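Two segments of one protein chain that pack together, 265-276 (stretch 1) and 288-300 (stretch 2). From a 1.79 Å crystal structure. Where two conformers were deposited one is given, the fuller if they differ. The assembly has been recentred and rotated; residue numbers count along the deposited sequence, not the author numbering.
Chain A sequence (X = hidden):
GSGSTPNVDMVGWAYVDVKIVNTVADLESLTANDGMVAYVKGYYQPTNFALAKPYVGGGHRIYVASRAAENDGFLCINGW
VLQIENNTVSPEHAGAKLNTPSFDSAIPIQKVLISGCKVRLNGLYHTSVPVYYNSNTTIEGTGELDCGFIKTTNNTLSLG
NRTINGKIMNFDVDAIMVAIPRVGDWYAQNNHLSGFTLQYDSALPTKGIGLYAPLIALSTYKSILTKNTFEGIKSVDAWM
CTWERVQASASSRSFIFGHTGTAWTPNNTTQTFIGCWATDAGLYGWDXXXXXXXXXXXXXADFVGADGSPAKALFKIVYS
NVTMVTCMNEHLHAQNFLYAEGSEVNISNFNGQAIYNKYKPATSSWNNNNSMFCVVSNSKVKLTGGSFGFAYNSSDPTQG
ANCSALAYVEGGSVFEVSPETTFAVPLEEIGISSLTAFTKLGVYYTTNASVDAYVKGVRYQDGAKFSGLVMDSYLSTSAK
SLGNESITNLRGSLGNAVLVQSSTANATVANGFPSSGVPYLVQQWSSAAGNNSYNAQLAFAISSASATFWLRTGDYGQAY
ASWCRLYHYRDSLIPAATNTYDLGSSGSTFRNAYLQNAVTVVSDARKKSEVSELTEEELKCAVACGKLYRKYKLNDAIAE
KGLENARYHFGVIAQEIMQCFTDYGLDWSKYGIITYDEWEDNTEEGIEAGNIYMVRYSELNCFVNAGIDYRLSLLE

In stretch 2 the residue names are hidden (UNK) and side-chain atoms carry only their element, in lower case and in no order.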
# COMPACT_ATOMS: atom_id res chain seq x y z
N THR A 265 -14.16 8.64 25.77
CA THR A 265 -12.77 8.22 25.55
C THR A 265 -12.46 8.09 24.06
O THR A 265 -13.09 7.26 23.38
CB THR A 265 -12.53 6.90 26.26
OG1 THR A 265 -12.67 7.10 27.68
CG2 THR A 265 -11.15 6.37 25.94
N PRO A 266 -11.47 8.82 23.53
CA PRO A 266 -11.13 8.69 22.11
C PRO A 266 -10.74 7.28 21.73
O PRO A 266 -9.96 6.61 22.41
CB PRO A 266 -9.95 9.65 21.93
CG PRO A 266 -10.15 10.67 22.97
CD PRO A 266 -10.73 9.93 24.16
N ASN A 267 -11.27 6.84 20.59
CA ASN A 267 -10.92 5.57 19.99
C ASN A 267 -11.45 5.57 18.57
O ASN A 267 -12.56 6.05 18.34
CB ASN A 267 -11.51 4.39 20.77
CG ASN A 267 -10.99 3.05 20.28
OD1 ASN A 267 -11.73 2.23 19.74
ND2 ASN A 267 -9.70 2.85 20.44
N ASN A 268 -10.68 5.01 17.63
CA ASN A 268 -11.10 5.00 16.24
C ASN A 268 -10.59 3.72 15.58
O ASN A 268 -9.55 3.19 15.96
CB ASN A 268 -10.54 6.17 15.43
CG ASN A 268 -10.87 7.52 16.03
OD1 ASN A 268 -11.92 8.08 15.76
ND2 ASN A 268 -9.96 8.04 16.84
N THR A 269 -11.33 3.23 14.58
CA THR A 269 -10.79 2.17 13.75
C THR A 269 -11.16 2.41 12.30
O THR A 269 -12.12 3.10 11.97
CB THR A 269 -11.29 0.75 14.11
OG1 THR A 269 -12.64 0.62 13.67
CG2 THR A 269 -11.17 0.46 15.60
N THR A 270 -10.37 1.79 11.43
CA THR A 270 -10.72 1.54 10.03
C THR A 270 -11.33 2.78 9.36
O THR A 270 -12.43 2.75 8.77
CB THR A 270 -11.63 0.30 9.91
OG1 THR A 270 -12.79 0.40 10.75
CG2 THR A 270 -10.85 -0.96 10.26
N GLN A 271 -10.57 3.88 9.39
CA GLN A 271 -10.86 5.07 8.59
C GLN A 271 -9.98 5.06 7.35
O GLN A 271 -8.76 4.92 7.46
CB GLN A 271 -10.61 6.36 9.38
CG GLN A 271 -11.39 6.47 10.68
CD GLN A 271 -12.88 6.57 10.45
OE1 GLN A 271 -13.39 7.57 9.92
NE2 GLN A 271 -13.61 5.54 10.86
N THR A 272 -10.60 5.16 6.18
CA THR A 272 -9.87 5.26 4.92
C THR A 272 -10.09 6.64 4.33
O THR A 272 -11.23 7.13 4.29
CB THR A 272 -10.33 4.21 3.90
OG1 THR A 272 -10.16 2.89 4.43
CG2 THR A 272 -9.48 4.28 2.62
N PHE A 273 -9.01 7.24 3.83
CA PHE A 273 -9.04 8.54 3.16
C PHE A 273 -8.41 8.37 1.79
O PHE A 273 -7.24 7.99 1.69
CB PHE A 273 -8.27 9.60 3.94
CG PHE A 273 -8.78 9.80 5.35
CD1 PHE A 273 -8.29 9.02 6.38
CD2 PHE A 273 -9.73 10.76 5.63
CE1 PHE A 273 -8.77 9.19 7.67
CE2 PHE A 273 -10.22 10.91 6.93
CZ PHE A 273 -9.73 10.14 7.94
N ILE A 274 -9.18 8.63 0.74
CA ILE A 274 -8.74 8.49 -0.64
C ILE A 274 -8.91 9.84 -1.31
O ILE A 274 -10.03 10.35 -1.42
CB ILE A 274 -9.55 7.41 -1.38
CG1 ILE A 274 -9.32 6.06 -0.67
CG2 ILE A 274 -9.12 7.32 -2.84
CD1 ILE A 274 -10.13 4.91 -1.23
N GLY A 275 -7.80 10.41 -1.78
CA GLY A 275 -7.90 11.69 -2.49
C GLY A 275 -8.48 12.81 -1.65
O GLY A 275 -9.17 13.69 -2.18
N CYS A 276 -8.19 12.81 -0.35
CA CYS A 276 -8.61 13.88 0.53
C CYS A 276 -7.52 14.94 0.60
O CYS A 276 -6.37 14.71 0.23
CB CYS A 276 -8.94 13.36 1.93
SG CYS A 276 -10.37 12.19 1.90
N UNK A 288 -4.43 13.49 14.72
CA UNK A 288 -4.96 12.14 14.84
C UNK A 288 -4.60 11.54 16.19
O UNK A 288 -3.43 11.57 16.60
c UNK A 288 -6.04 12.08 11.97
c UNK A 288 -4.58 11.78 12.31
c UNK A 288 -4.41 11.24 13.73
c UNK A 288 -4.02 10.75 11.34
N UNK A 289 -5.60 11.03 16.88
CA UNK A 289 -5.43 10.42 18.18
C UNK A 289 -6.22 9.12 18.22
O UNK A 289 -7.40 9.09 17.86
c UNK A 289 -5.90 11.38 19.28
n UNK A 289 -6.85 10.92 21.45
o UNK A 289 -4.75 10.20 21.02
c UNK A 289 -5.78 10.79 20.66
N UNK A 290 -5.55 8.03 18.61
CA UNK A 290 -6.17 6.71 18.70
C UNK A 290 -6.80 6.29 17.38
O UNK A 290 -7.88 5.71 17.33
n UNK A 290 -4.81 4.47 23.75
c UNK A 290 -5.81 5.60 21.72
c UNK A 290 -6.57 6.84 21.23
c UNK A 290 -5.36 5.74 23.19
c UNK A 290 -7.18 6.65 19.84
N UNK A 291 -6.07 6.54 16.29
CA UNK A 291 -6.53 6.20 14.97
C UNK A 291 -5.92 4.87 14.54
O UNK A 291 -4.81 4.82 13.98
c UNK A 291 -6.17 7.33 13.98
c UNK A 291 -8.49 8.83 11.35
c UNK A 291 -7.21 8.47 14.02
se UNK A 291 -8.86 8.01 13.04
N UNK A 292 -6.66 3.79 14.77
CA UNK A 292 -6.19 2.45 14.45
C UNK A 292 -6.66 2.03 13.06
O UNK A 292 -7.78 2.33 12.65
n UNK A 292 -5.40 3.12 18.54
c UNK A 292 -6.75 1.94 16.93
o UNK A 292 -4.39 2.26 16.73
c UNK A 292 -5.41 2.46 17.39
c UNK A 292 -6.71 1.43 15.48
N UNK A 293 -5.80 1.30 12.34
CA UNK A 293 -6.21 0.78 11.03
C UNK A 293 -6.58 1.84 10.01
O UNK A 293 -7.53 1.65 9.24
N UNK A 294 -5.81 2.92 9.95
CA UNK A 294 -6.08 4.07 9.09
C UNK A 294 -5.20 4.06 7.85
O UNK A 294 -3.97 3.94 7.96
c UNK A 294 -5.85 5.36 9.87
s UNK A 294 -6.01 6.85 8.89
N UNK A 295 -5.81 4.20 6.68
CA UNK A 295 -5.08 4.27 5.42
C UNK A 295 -5.41 5.58 4.73
O UNK A 295 -6.60 5.92 4.57
o UNK A 295 -5.22 1.82 5.15
c UNK A 295 -4.49 3.12 3.26
c UNK A 295 -5.41 3.09 4.49
N UNK A 296 -4.37 6.27 4.27
CA UNK A 296 -4.50 7.45 3.41
C UNK A 296 -3.90 7.12 2.05
O UNK A 296 -2.77 6.63 1.98
c UNK A 296 -3.79 8.64 4.05
se UNK A 296 -3.11 10.27 6.27
c UNK A 296 -3.42 11.71 5.07
c UNK A 296 -4.31 8.94 5.44
N UNK A 297 -4.66 7.33 0.97
CA UNK A 297 -4.24 7.01 -0.39
C UNK A 297 -4.29 8.27 -1.23
O UNK A 297 -5.37 8.87 -1.39
c UNK A 297 -6.16 3.72 -0.42
c UNK A 297 -4.77 5.65 -2.46
c UNK A 297 -5.12 5.91 -1.01
c UNK A 297 -4.99 4.63 -0.20
N UNK A 298 -3.15 8.67 -1.78
CA UNK A 298 -3.06 9.80 -2.71
C UNK A 298 -3.81 11.01 -2.16
O UNK A 298 -4.59 11.69 -2.85
o UNK A 298 -2.61 8.49 -4.72
c UNK A 298 -3.54 9.39 -4.11
N UNK A 299 -3.55 11.30 -0.90
CA UNK A 299 -4.04 12.50 -0.25
C UNK A 299 -2.99 13.60 -0.35
O UNK A 299 -1.82 13.34 -0.62
c UNK A 299 -4.35 12.25 1.22
s UNK A 299 -5.71 11.05 1.48
N UNK A 300 -3.43 14.84 -0.15
CA UNK A 300 -2.56 15.98 -0.25
C UNK A 300 -2.77 16.95 0.90
O UNK A 300 -3.75 16.87 1.65
O HOH W 1 -8.75 4.67 11.69

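Position 288 has four side-chain carbons, forked at the second. It makes no contact with stretch 1. The fork identifies Leu-288, with chi1 m and chi2 t.

Position 289 has two carbons, the second carrying one oxygen and one nitrogen. The side chain reaches Pro-266, its nitrogen 3.4 Å from Pro-266 CB. This short amide is Asn-289.

Position 290 has four carbons in a row ending in nitrogen. The second carbon lies 3.6 Å from Pro-266 O, and the end leads away. This is Lys-290. Its phi/psi of 55/44 breaks the extended run. Its carbonyl O accepts a hydrogen bond from Asn-268 ND2 at 3.2 Å.

Position 291 has two carbons, a selenium and a last carbon, unbranched. The selenium lies 3.5 Å from Asn-268 CB and 3.8 Å from Gln-271 CG. The last carbon is 3.7 Å from Phe-273 CE1, at the ring edge. The selenium marks selenomethionine, so this is Met-291.

Position 292 has three carbons, the third carrying one oxygen and one nitrogen. The second carbon lies 3.2 Å from Asn-268 O. The longer amide is Gln-292. Its backbone bonds twice: Gln-292 N to Asn-268 O at 3.2 Å, and Thr-270 N to Gln-292 O at 2.9 Å. A water donates to Gln-292 O at 2.7 Å and accepts from Gln-271 N at 3.0 Å, so it links the stretches.

Position 293 has no side-chain atoms: Gly-293. Its phi is positive, which favours glycine. A CB would point toward stretch 1, about 3.6 Å from Thr-270 N.

Position 294 has one carbon, then sulfur. The sulfur lies 3.8 Å from Phe-273 CE1, at the ring edge. This is Cys-294.

Position 295 has one carbon carrying an oxygen and a carbon. This is Thr-295, on the same face of the sheet as Thr-272. Thr-295 N bonds to Gln-271 O at 3.1 Å, and Phe-273 N to Thr-295 O at 2.8 Å.

Position 296 has two carbons, a selenium and a last carbon, unbranched. The second carbon is 4.1 Å from Phe-273 CD1. This is Met-296, a second selenomethionine.

Position 297 has four carbons, forked at the first, with one arm two carbons long. The end of that arm lies 3.9 Å from Ile-274 CG1. This is Ile-297. Ile-297 N bonds to Phe-273 O at 2.8 Å, and Gly-275 N to Ile-297 O at 2.9 Å.

Position 298 has one carbon and one oxygen: Ser-298. The hydroxyl is bonded elsewhere in the structure.

Position 299 has one carbon, then sulfur. The sulfur accepts a hydrogen bond from Cys-276 N at 3.5 Å and lies 3.8 Å from Phe-273 CB. This is Cys-299.

Position 300 has no side-chain atoms: Gly-300. Gly-300 N bonds to Cys-276 O at 3.0 Å.

The contact is a parallel pairing, in which strands 268-274 and 294-297 run 4° apart. The ladder is most regular from Gln-271 to Gly-275. Phe-273 packs against Met-291, Cys-294, Met-296 and Cys-299, while the two isoleucines meet on the other face. Together the stretches bury 906 Å².

Stretch 2 (288-300) LNKMQGCTMISCG
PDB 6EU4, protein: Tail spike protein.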